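Local coordinates for RabGDI protein (Plasmodium falciparum 3D7, PDB 3P1W) that probably binds Rab GTPases in their GDP-bound state and slows nucleotide release, as Rab GDP-dissociation inhibitors do, at residues I92-L97 and F439-N444; C308-V313 and F428-Y433; I323-R328 and V410-L415; L355-D360 and T385-N390. All coordinates share one frame; numbering follows the deposited sequence. Where two conformers were deposited one is given.

Contact 1: residues I92-L97 and F439-N444; sequences IPKFIL and FETATN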
# COMPACT_ATOMS: atom_id res chain seq x y z
N ILE A 92 -7.48 -2.90 -4.60
CA ILE A 92 -6.55 -2.63 -3.52
C ILE A 92 -5.81 -1.32 -3.85
O ILE A 92 -4.66 -1.34 -4.30
CB ILE A 92 -5.58 -3.80 -3.27
CG1 ILE A 92 -6.35 -5.11 -3.02
CG2 ILE A 92 -4.63 -3.52 -2.08
CD1 ILE A 92 -5.48 -6.35 -2.74
N PRO A 93 -6.49 -0.17 -3.63
CA PRO A 93 -5.88 1.12 -3.94
C PRO A 93 -4.92 1.48 -2.83
O PRO A 93 -5.32 1.70 -1.66
CB PRO A 93 -7.07 2.08 -3.98
CG PRO A 93 -8.13 1.47 -3.08
CD PRO A 93 -7.89 -0.05 -3.17
N LYS A 94 -3.65 1.45 -3.15
CA LYS A 94 -2.63 1.90 -2.22
C LYS A 94 -1.93 3.12 -2.80
O LYS A 94 -1.41 3.08 -3.92
CB LYS A 94 -1.64 0.79 -1.94
CG LYS A 94 -2.18 -0.30 -0.99
CD LYS A 94 -1.34 -1.53 -0.95
CE LYS A 94 -1.88 -2.58 0.04
NZ LYS A 94 -1.52 -2.39 1.49
N PHE A 95 -1.87 4.18 -2.02
CA PHE A 95 -1.09 5.33 -2.44
C PHE A 95 0.42 5.15 -2.23
O PHE A 95 0.88 4.31 -1.45
CB PHE A 95 -1.57 6.59 -1.71
CG PHE A 95 -3.00 6.94 -1.92
CD1 PHE A 95 -3.64 6.73 -3.12
CD2 PHE A 95 -3.71 7.58 -0.91
CE1 PHE A 95 -4.96 7.12 -3.30
CE2 PHE A 95 -5.02 7.96 -1.10
CZ PHE A 95 -5.64 7.74 -2.31
N ILE A 96 1.21 5.94 -2.94
CA ILE A 96 2.66 5.72 -3.02
C ILE A 96 3.41 6.94 -2.48
O ILE A 96 3.18 8.07 -2.92
CB ILE A 96 3.00 5.45 -4.49
CG1 ILE A 96 2.34 4.14 -4.93
CG2 ILE A 96 4.52 5.43 -4.75
CD1 ILE A 96 2.13 4.05 -6.43
N LEU A 97 4.29 6.71 -1.51
CA LEU A 97 5.07 7.78 -0.91
C LEU A 97 6.11 8.29 -1.92
O LEU A 97 6.91 7.50 -2.46
CB LEU A 97 5.75 7.29 0.38
CG LEU A 97 6.46 8.32 1.26
CD1 LEU A 97 5.49 9.33 1.91
CD2 LEU A 97 7.30 7.64 2.35
N PHE A 439 1.85 2.02 0.09
CA PHE A 439 2.47 0.89 -0.61
C PHE A 439 3.68 0.26 0.11
O PHE A 439 4.20 -0.78 -0.32
CB PHE A 439 2.88 1.34 -2.02
CG PHE A 439 2.72 0.30 -3.08
CD1 PHE A 439 1.63 0.35 -3.94
CD2 PHE A 439 3.70 -0.68 -3.29
CE1 PHE A 439 1.49 -0.60 -4.94
CE2 PHE A 439 3.57 -1.64 -4.26
CZ PHE A 439 2.46 -1.62 -5.09
N GLU A 440 4.14 0.87 1.19
CA GLU A 440 5.45 0.50 1.76
C GLU A 440 5.59 -0.98 2.07
O GLU A 440 6.60 -1.61 1.73
CB GLU A 440 5.76 1.28 3.06
CG GLU A 440 7.14 0.94 3.59
CD GLU A 440 7.39 1.33 5.01
OE1 GLU A 440 6.54 2.03 5.62
OE2 GLU A 440 8.47 0.92 5.52
N THR A 441 4.59 -1.54 2.74
CA THR A 441 4.71 -2.93 3.17
C THR A 441 4.72 -3.90 1.97
O THR A 441 5.35 -4.96 2.05
CB THR A 441 3.64 -3.31 4.20
OG1 THR A 441 2.34 -3.16 3.63
CG2 THR A 441 3.77 -2.41 5.46
N ALA A 442 4.05 -3.54 0.88
CA ALA A 442 4.13 -4.33 -0.34
C ALA A 442 5.52 -4.25 -0.92
O ALA A 442 6.08 -5.26 -1.34
CB ALA A 442 3.11 -3.88 -1.37
N THR A 443 6.07 -3.04 -1.00
CA THR A 443 7.43 -2.86 -1.54
C THR A 443 8.45 -3.62 -0.67
O THR A 443 9.38 -4.27 -1.21
CB THR A 443 7.81 -1.38 -1.63
OG1 THR A 443 6.77 -0.66 -2.30
CG2 THR A 443 9.15 -1.20 -2.41
N ASN A 444 8.30 -3.55 0.65
CA ASN A 444 9.18 -4.29 1.56
C ASN A 444 9.20 -5.79 1.27
O ASN A 444 10.28 -6.41 1.24
CB ASN A 444 8.80 -4.08 3.02
CG ASN A 444 9.11 -2.65 3.52
OD1 ASN A 444 9.86 -1.91 2.90
ND2 ASN A 444 8.50 -2.28 4.63
O HOH W 1 0.61 -4.95 1.30
O HOH W 2 1.37 -1.94 1.45
O HOH W 3 4.54 3.99 -0.33

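Contact 2: residues C308-V313 and F428-Y433; sequences CDPSYV and FVTSSY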
# COMPACT_ATOMS: atom_id res chain seq x y z
N CYS A 308 5.58 -16.39 -7.23
CA CYS A 308 4.15 -16.46 -7.42
C CYS A 308 3.41 -15.94 -6.22
O CYS A 308 3.97 -15.80 -5.15
CB CYS A 308 3.74 -17.90 -7.70
SG CYS A 308 4.02 -19.08 -6.36
N ASP A 309 2.14 -15.65 -6.42
CA ASP A 309 1.28 -15.29 -5.29
C ASP A 309 0.73 -16.56 -4.61
O ASP A 309 0.86 -17.66 -5.16
CB ASP A 309 0.21 -14.29 -5.74
CG ASP A 309 -0.87 -14.89 -6.58
OD1 ASP A 309 -1.73 -15.63 -6.04
OD2 ASP A 309 -0.94 -14.53 -7.76
N PRO A 310 0.12 -16.42 -3.42
CA PRO A 310 -0.29 -17.58 -2.67
C PRO A 310 -1.30 -18.50 -3.38
O PRO A 310 -1.32 -19.71 -3.10
CB PRO A 310 -0.88 -16.96 -1.37
CG PRO A 310 -0.15 -15.71 -1.20
CD PRO A 310 -0.04 -15.18 -2.64
N SER A 311 -2.06 -17.97 -4.32
CA SER A 311 -3.07 -18.77 -5.00
C SER A 311 -2.47 -19.88 -5.85
O SER A 311 -3.19 -20.83 -6.20
CB SER A 311 -4.00 -17.93 -5.88
OG SER A 311 -3.39 -17.43 -7.02
N TYR A 312 -1.19 -19.76 -6.20
CA TYR A 312 -0.51 -20.76 -7.04
C TYR A 312 0.15 -21.89 -6.26
O TYR A 312 0.64 -22.88 -6.88
CB TYR A 312 0.48 -20.08 -7.99
CG TYR A 312 -0.21 -19.33 -9.07
CD1 TYR A 312 -0.62 -19.96 -10.24
CD2 TYR A 312 -0.48 -17.95 -8.92
CE1 TYR A 312 -1.28 -19.25 -11.25
CE2 TYR A 312 -1.13 -17.25 -9.91
CZ TYR A 312 -1.54 -17.90 -11.06
OH TYR A 312 -2.21 -17.16 -12.03
N VAL A 313 0.10 -21.83 -4.94
CA VAL A 313 0.75 -22.83 -4.10
C VAL A 313 -0.18 -23.42 -3.07
O VAL A 313 0.26 -23.97 -2.05
CB VAL A 313 2.03 -22.26 -3.40
CG1 VAL A 313 3.12 -21.90 -4.43
CG2 VAL A 313 1.69 -21.01 -2.51
N PHE A 428 9.42 -18.76 -4.61
CA PHE A 428 9.34 -17.57 -3.75
C PHE A 428 7.93 -17.06 -3.84
O PHE A 428 7.49 -16.73 -4.94
CB PHE A 428 10.31 -16.48 -4.24
CG PHE A 428 11.75 -16.85 -4.10
CD1 PHE A 428 12.50 -16.37 -3.04
CD2 PHE A 428 12.35 -17.73 -5.00
CE1 PHE A 428 13.83 -16.73 -2.89
CE2 PHE A 428 13.70 -18.11 -4.86
CZ PHE A 428 14.43 -17.60 -3.79
N VAL A 429 7.24 -17.02 -2.71
CA VAL A 429 5.83 -16.67 -2.66
C VAL A 429 5.64 -15.27 -2.07
O VAL A 429 6.16 -14.97 -1.01
CB VAL A 429 5.00 -17.70 -1.85
CG1 VAL A 429 3.53 -17.37 -1.92
CG2 VAL A 429 5.21 -19.15 -2.42
N THR A 430 4.94 -14.41 -2.80
CA THR A 430 4.60 -13.06 -2.29
C THR A 430 3.55 -13.17 -1.18
O THR A 430 2.66 -14.03 -1.23
CB THR A 430 4.13 -12.12 -3.40
OG1 THR A 430 3.02 -12.68 -4.10
CG2 THR A 430 5.28 -11.78 -4.37
N SER A 431 3.65 -12.31 -0.18
CA SER A 431 2.62 -12.22 0.85
C SER A 431 1.36 -11.56 0.31
O SER A 431 1.37 -10.80 -0.67
CB SER A 431 3.18 -11.47 2.09
OG SER A 431 3.44 -10.12 1.78
N SER A 432 0.23 -11.82 0.96
CA SER A 432 -1.00 -11.16 0.58
C SER A 432 -0.89 -9.67 0.90
O SER A 432 -0.15 -9.31 1.81
CB SER A 432 -2.17 -11.74 1.35
OG SER A 432 -2.19 -13.15 1.23
N TYR A 433 -1.60 -8.85 0.14
CA TYR A 433 -1.64 -7.39 0.38
C TYR A 433 -2.36 -7.13 1.71
O TYR A 433 -3.44 -7.68 1.95
CB TYR A 433 -2.31 -6.62 -0.77
CG TYR A 433 -1.55 -6.78 -2.04
CD1 TYR A 433 -0.48 -5.96 -2.35
CD2 TYR A 433 -1.82 -7.85 -2.89
CE1 TYR A 433 0.27 -6.17 -3.49
CE2 TYR A 433 -1.08 -8.08 -4.02
CZ TYR A 433 -0.04 -7.23 -4.31
OH TYR A 433 0.72 -7.48 -5.43

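Contact 3: residues I323-R328 and V410-L415; sequences IGQVIR and VKISDL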
# COMPACT_ATOMS: atom_id res chain seq x y z
N ILE A 323 -2.26 -15.80 8.37
CA ILE A 323 -2.06 -15.00 9.60
C ILE A 323 -3.28 -14.19 10.02
O ILE A 323 -3.23 -13.49 11.05
CB ILE A 323 -0.85 -14.03 9.50
CG1 ILE A 323 -1.01 -12.98 8.37
CG2 ILE A 323 0.43 -14.82 9.34
CD1 ILE A 323 0.06 -11.86 8.40
N GLY A 324 -4.35 -14.27 9.23
CA GLY A 324 -5.54 -13.46 9.47
C GLY A 324 -6.34 -13.21 8.21
O GLY A 324 -6.23 -13.96 7.22
N GLN A 325 -7.20 -12.19 8.26
CA GLN A 325 -8.00 -11.75 7.11
C GLN A 325 -8.01 -10.23 7.05
O GLN A 325 -7.82 -9.56 8.06
CB GLN A 325 -9.46 -12.23 7.24
CG GLN A 325 -9.66 -13.74 7.17
CD GLN A 325 -11.11 -14.13 7.00
OE1 GLN A 325 -11.95 -13.75 7.80
NE2 GLN A 325 -11.40 -14.90 5.96
N VAL A 326 -8.26 -9.71 5.85
CA VAL A 326 -8.41 -8.28 5.60
C VAL A 326 -9.82 -8.05 5.03
O VAL A 326 -10.33 -8.90 4.28
CB VAL A 326 -7.32 -7.75 4.65
CG1 VAL A 326 -7.27 -8.55 3.28
CG2 VAL A 326 -7.55 -6.26 4.38
N ILE A 327 -10.48 -6.94 5.42
CA ILE A 327 -11.73 -6.52 4.82
C ILE A 327 -11.47 -5.20 4.13
O ILE A 327 -10.75 -4.32 4.66
CB ILE A 327 -12.89 -6.43 5.87
CG1 ILE A 327 -14.18 -5.98 5.19
CG2 ILE A 327 -12.49 -5.52 7.08
CD1 ILE A 327 -15.46 -6.18 6.10
N ARG A 328 -11.95 -5.10 2.89
CA ARG A 328 -11.99 -3.86 2.15
C ARG A 328 -13.40 -3.61 1.67
O ARG A 328 -14.05 -4.49 1.13
CB ARG A 328 -11.03 -3.85 0.94
CG ARG A 328 -9.59 -4.05 1.31
CD ARG A 328 -8.63 -3.81 0.17
NE ARG A 328 -7.27 -4.06 0.63
CZ ARG A 328 -6.69 -5.28 0.69
NH1 ARG A 328 -7.33 -6.36 0.25
NH2 ARG A 328 -5.47 -5.42 1.16
N VAL A 410 -18.03 -5.13 -0.79
CA VAL A 410 -17.23 -5.66 0.29
C VAL A 410 -16.51 -6.93 -0.10
O VAL A 410 -17.11 -7.82 -0.72
CB VAL A 410 -18.08 -6.01 1.51
CG1 VAL A 410 -17.17 -6.60 2.59
CG2 VAL A 410 -18.84 -4.78 2.02
N LYS A 411 -15.21 -7.01 0.22
CA LYS A 411 -14.41 -8.21 -0.04
C LYS A 411 -13.57 -8.54 1.19
O LYS A 411 -12.83 -7.68 1.71
CB LYS A 411 -13.50 -8.05 -1.27
CG LYS A 411 -12.79 -9.31 -1.68
CD LYS A 411 -12.02 -9.07 -2.98
CE LYS A 411 -11.27 -10.32 -3.42
NZ LYS A 411 -10.61 -10.04 -4.71
N ILE A 412 -13.73 -9.76 1.67
CA ILE A 412 -12.93 -10.25 2.77
C ILE A 412 -11.98 -11.32 2.25
O ILE A 412 -12.40 -12.26 1.55
CB ILE A 412 -13.81 -10.81 3.90
CG1 ILE A 412 -14.70 -9.71 4.48
CG2 ILE A 412 -12.92 -11.43 5.01
CD1 ILE A 412 -15.89 -10.25 5.35
N SER A 413 -10.69 -11.14 2.52
CA SER A 413 -9.66 -12.03 1.95
C SER A 413 -8.76 -12.60 3.06
O SER A 413 -8.43 -11.91 4.04
CB SER A 413 -8.79 -11.25 0.95
OG SER A 413 -9.56 -10.71 -0.12
N ASP A 414 -8.29 -13.84 2.86
CA ASP A 414 -7.31 -14.42 3.76
C ASP A 414 -5.95 -13.77 3.52
O ASP A 414 -5.60 -13.42 2.39
CB ASP A 414 -7.20 -15.95 3.57
CG ASP A 414 -8.46 -16.70 3.97
OD1 ASP A 414 -9.20 -16.29 4.88
OD2 ASP A 414 -8.71 -17.74 3.35
N LEU A 415 -5.21 -13.57 4.60
CA LEU A 415 -3.85 -13.03 4.57
C LEU A 415 -2.86 -14.16 4.79
O LEU A 415 -2.90 -14.83 5.84
CB LEU A 415 -3.64 -11.98 5.66
CG LEU A 415 -4.45 -10.69 5.57
CD1 LEU A 415 -4.30 -9.83 6.84
CD2 LEU A 415 -4.05 -9.90 4.30

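Contact 4: residues L355-D360 and T385-N390; sequences LNRKSD and TVETNN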
# COMPACT_ATOMS: atom_id res chain seq x y z
N LEU A 355 -10.03 3.45 18.03
CA LEU A 355 -11.20 2.60 17.89
C LEU A 355 -11.10 1.38 18.78
O LEU A 355 -11.74 0.37 18.53
CB LEU A 355 -11.40 2.22 16.43
CG LEU A 355 -11.82 3.37 15.50
CD1 LEU A 355 -11.89 2.83 14.07
CD2 LEU A 355 -13.16 4.05 15.90
N ASN A 356 -10.26 1.45 19.81
CA ASN A 356 -10.17 0.39 20.84
C ASN A 356 -9.89 -0.97 20.29
O ASN A 356 -10.49 -1.97 20.70
CB ASN A 356 -11.45 0.33 21.67
CG ASN A 356 -11.97 1.66 21.97
OD1 ASN A 356 -11.37 2.40 22.73
ND2 ASN A 356 -13.10 1.99 21.38
N ARG A 357 -8.92 -1.03 19.36
CA ARG A 357 -8.61 -2.24 18.64
C ARG A 357 -7.10 -2.37 18.51
O ARG A 357 -6.36 -1.54 19.00
CB ARG A 357 -9.29 -2.23 17.26
CG ARG A 357 -8.85 -1.09 16.37
CD ARG A 357 -9.69 -1.07 15.10
NE ARG A 357 -9.37 -2.19 14.19
CZ ARG A 357 -10.17 -3.23 13.97
NH1 ARG A 357 -11.33 -3.37 14.61
NH2 ARG A 357 -9.82 -4.15 13.09
N LYS A 358 -6.67 -3.45 17.91
CA LYS A 358 -5.25 -3.82 17.94
C LYS A 358 -4.57 -3.65 16.58
O LYS A 358 -3.43 -4.07 16.38
CB LYS A 358 -5.13 -5.27 18.40
CG LYS A 358 -5.64 -5.56 19.80
CD LYS A 358 -4.80 -4.92 20.88
CE LYS A 358 -5.18 -5.43 22.28
NZ LYS A 358 -5.23 -4.31 23.27
N SER A 359 -5.26 -3.01 15.64
CA SER A 359 -4.63 -2.72 14.34
C SER A 359 -5.33 -1.53 13.69
O SER A 359 -6.55 -1.31 13.90
CB SER A 359 -4.67 -3.95 13.45
OG SER A 359 -6.01 -4.36 13.16
N ASP A 360 -4.58 -0.74 12.93
CA ASP A 360 -5.11 0.51 12.39
C ASP A 360 -6.18 0.24 11.31
O ASP A 360 -6.22 -0.85 10.70
CB ASP A 360 -4.00 1.38 11.81
CG ASP A 360 -3.04 1.95 12.86
OD1 ASP A 360 -3.09 1.61 14.07
OD2 ASP A 360 -2.18 2.76 12.42
N THR A 385 -7.72 -4.84 9.21
CA THR A 385 -7.39 -6.22 9.58
C THR A 385 -8.51 -6.74 10.43
O THR A 385 -8.94 -6.08 11.37
CB THR A 385 -6.06 -6.33 10.34
OG1 THR A 385 -5.04 -5.67 9.61
CG2 THR A 385 -5.67 -7.85 10.55
N VAL A 386 -9.00 -7.94 10.10
CA VAL A 386 -10.14 -8.51 10.79
C VAL A 386 -9.69 -9.00 12.19
O VAL A 386 -8.76 -9.80 12.30
CB VAL A 386 -10.75 -9.66 10.01
CG1 VAL A 386 -11.84 -10.33 10.86
CG2 VAL A 386 -11.30 -9.18 8.64
N GLU A 387 -10.31 -8.49 13.24
CA GLU A 387 -10.01 -8.90 14.60
C GLU A 387 -11.14 -9.64 15.31
O GLU A 387 -10.92 -10.18 16.41
CB GLU A 387 -9.62 -7.65 15.46
CG GLU A 387 -8.36 -7.03 14.94
CD GLU A 387 -7.77 -5.92 15.79
OE1 GLU A 387 -8.39 -5.49 16.80
OE2 GLU A 387 -6.65 -5.50 15.41
N THR A 388 -12.33 -9.68 14.71
CA THR A 388 -13.50 -10.25 15.34
C THR A 388 -14.28 -11.21 14.39
O THR A 388 -13.92 -11.35 13.22
CB THR A 388 -14.51 -9.16 15.80
OG1 THR A 388 -15.29 -8.68 14.67
CG2 THR A 388 -13.78 -7.99 16.52
N ASN A 389 -15.33 -11.80 14.96
CA ASN A 389 -16.29 -12.66 14.24
C ASN A 389 -17.15 -11.91 13.23
O ASN A 389 -17.75 -12.55 12.36
CB ASN A 389 -17.18 -13.48 15.23
CG ASN A 389 -18.20 -12.64 16.05
OD1 ASN A 389 -18.13 -11.42 16.12
ND2 ASN A 389 -19.13 -13.33 16.69
N ASN A 390 -17.16 -10.58 13.31
CA ASN A 390 -18.05 -9.72 12.52
C ASN A 390 -17.33 -8.51 11.94
O ASN A 390 -17.47 -7.39 12.42
CB ASN A 390 -19.27 -9.28 13.34
CG ASN A 390 -20.37 -8.65 12.46
OD1 ASN A 390 -20.12 -8.23 11.32
ND2 ASN A 390 -21.57 -8.54 13.00
O HOH W 4 -7.59 -3.10 11.49
O HOH W 5 -4.65 -2.94 9.85

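Contact 1: residues I92-L97 and F439-N444
The ammonium group of Lys-94 meets the 439-444 segment through water. One ordered water accepts from Lys-94 NZ at 2.9 Å and donates to Thr-441 OG1 at 2.7 Å. The same water also receives the backbone N-H of Ala-442, in the first turn of the helix. A second water joins Lys-94 NZ and Thr-441 OG1 by bonds that are weak on both sides. Because Lys-94 NZ stands 4.5 Å from Thr-441 OG1, direct bonding is excluded and the water carries the link. The final bend of the lysine chain (chi4 -82°) turns NZ into this position. Beyond the two segments, NZ forms a salt bridge with Asp-434 and a hydrogen bond with the carbonyl of Thr-436, and Asp-434 also bonds Thr-441 OG1, so one carboxylate touches both groups that the water joins.

The apolar half centres on Phe-439. Lys-94 CB lies 3.9 Å from Phe-439 CD1. Ile-96 CG1 lies 4.0 Å from Phe-439 CD1, and both approach the ring obliquely. Ile-96 and Phe-439 lie side by side and point the same way. On the helical side, Phe-439 O accepts from Thr-443 N and from Thr-443 OG1, the hydroxyl standing 59° out of the carbonyl plane. Lys-94 O is buried without a polar partner in the model.

The Phe-439 side chain touches Leu-30 and Ile-34 of helix 30-41 and Leu-102 of helix 101-108. Ile-96 leans on Leu-102 and Val-103, so the contact packs against helices 30-41 and 101-108, beside strand 96-97, which pairs with strand 248-251.

Contact 2: residues C308-V313 and F428-Y433
Val-429 is the bump of this contact, and its two methyls enter different hollows of the 308-313 turn. CG2 meets the isopropyl group of Val-313 tip to tip, 4.0 Å from Val-313 CG2, and also passes the sulfur of Cys-308. CG1, anti to its own backbone N (chi1 -175°), rests against the start of the proline, 3.8 Å from Pro-310 N. Ile-320 of the following strand also packs on Val-313, Pro-310 and Val-429.

The second bump is the pyrrolidine ring. Pro-310 CD sits 3.3 Å from Thr-430 O, with CG equally near. CG also packs against Ser-432 OG, whose hydrogen bond goes to the backbone N of Tyr-416. Thr-430 OG1 in turn fits against the backbone at Asp-309 CA, 3.4 Å away, while its hydrogen bond goes to Glu-32 of helix 30-41.

The backbone sets this register through a parallel bridge between Cys-308 and Val-429: Cys-308 N bonds Phe-428 O at 3.0 Å, and Thr-430 N bonds Cys-308 O at 2.9 Å. Immediately afterwards an Asx turn bends the chain away, Asp-309 OD1 accepting from both the N and the OG of Ser-311.

Two amide bonds of ordinary length thus hold the strand ends, and most of the remaining contact is apolar packing. Thr-430 O is buried with no polar partner in the model and faces Pro-310 CD and CG instead.

Contact 3: residues I323-R328 and V410-L415
Strands 323-328 and 410-415 run antiparallel, their axes 4.3 Å apart at closest approach and 155° between directions, with Val-326/Ser-413 and Arg-328/Lys-411 as hydrogen-bonded pairs. Each of these pairs closes with two N-H...O bonds, of which Arg-328 N to Lys-411 O is nearly straight at 174°. Gln-325/Asp-414 and Ile-327/Ile-412 are the non-hydrogen-bonded pairs. On the face bearing these four residues, Gln-325 NE2 donates to Asp-414 OD1 at 2.8 Å, entering nearly along the C-O axis. The amide and carboxylate are almost coplanar, 28° apart, and their side chains lie alongside one another. Asp-414 OD1 also takes a salt bridge from Lys-322, which would be expected to support its negative charge.

Together the strands form part of a larger mixed sheet, in which strand 320-333 is flanked on its other edge by strand 378-385: Gln-325 and Ile-327 also make backbone bonds to Val-386 and Ala-384. Further along the same face, Ile-327 CG1 packs on Ile-412 CG1 at 3.8 Å, and Ile-327 CD1 on Val-410 CG1 at 3.9 Å. Pro-391 and Ile-392 of helix 391-394 lie over this apolar patch.

The other face carries Val-326, Arg-328, Ser-413 and Leu-415. Leu-415 crosses Val-326 at about a right angle, its CD2 3.6 Å from Val-326 CG1. The second methyl, Val-326 CG2, sits 3.8 Å above the centre of the Arg-328 guanidinium, whose NH2 donates to the carbonyls of Tyr-433 and Asp-434.

Contact 4: residues L355-D360 and T385-N390
Glu-387 directs its CB toward the 355-360 loop, and the chain then runs out extended. CG comes first, 3.7 Å from Arg-357 NH2. CD follows, carrying a carboxylate that stacks on the arginine: the two planes are 13° apart, and OE1 lies 4.0 Å above the guanidinium centre. No N-H of the arginine points at the acid, so this is a face-on meeting of opposite charges and not a salt bridge. OE1 takes the backbone N-H of Lys-358 at 2.9 Å through its syn lone pair, the bond being close to straight at 166°. OE2 accepts from Ser-359 OG at 2.6 Å, the hydroxyl standing 43° above the carboxylate plane.

Several groups hold the guanidinium at its edge. Arg-357 NE donates to Ser-359 O at 3.0 Å within its own loop, while NH2 donates a hydrogen bond to a water and forms a salt bridge with Glu-394. That water also receives Thr-385 N and donates to Ser-359 OG at 2.6 Å. Asp-360 O and Thr-385 OG1 share a second water.

The two loops lie at one end of the antiparallel pair 361-367 and 378-385, one entering the first strand and the other leaving the second. Past Glu-387 the chain makes an ST turn, Thr-388 OG1 accepting from Asn-390 N. Asn-390 then takes the N-cap of helix 391-394, its OD1 accepting from Lys-393 N.

In the fold
The four contacts are nested along the chain: contact 4 lies inside the loop closed by contact 3, that inside contact 2, and all within contact 1. Contacts 3 and 4 have centres about 12 Å apart and touch at strand 320-333 and the exit of strand 378-385, in the mixed sheet that also holds strand 405-418. Contact 2 belongs to a second mixed sheet, through strands 305-308 and 427-429. Contacts 2 and 3 meet where Ser-432 packs on Leu-415, and Tyr-433 packs on Ile-92 of contact 1. Contact 1, centred about 2 Å from the chain's centre, leads into helix 440-454. Residues 428-433 thus run from the second sheet to touch the first.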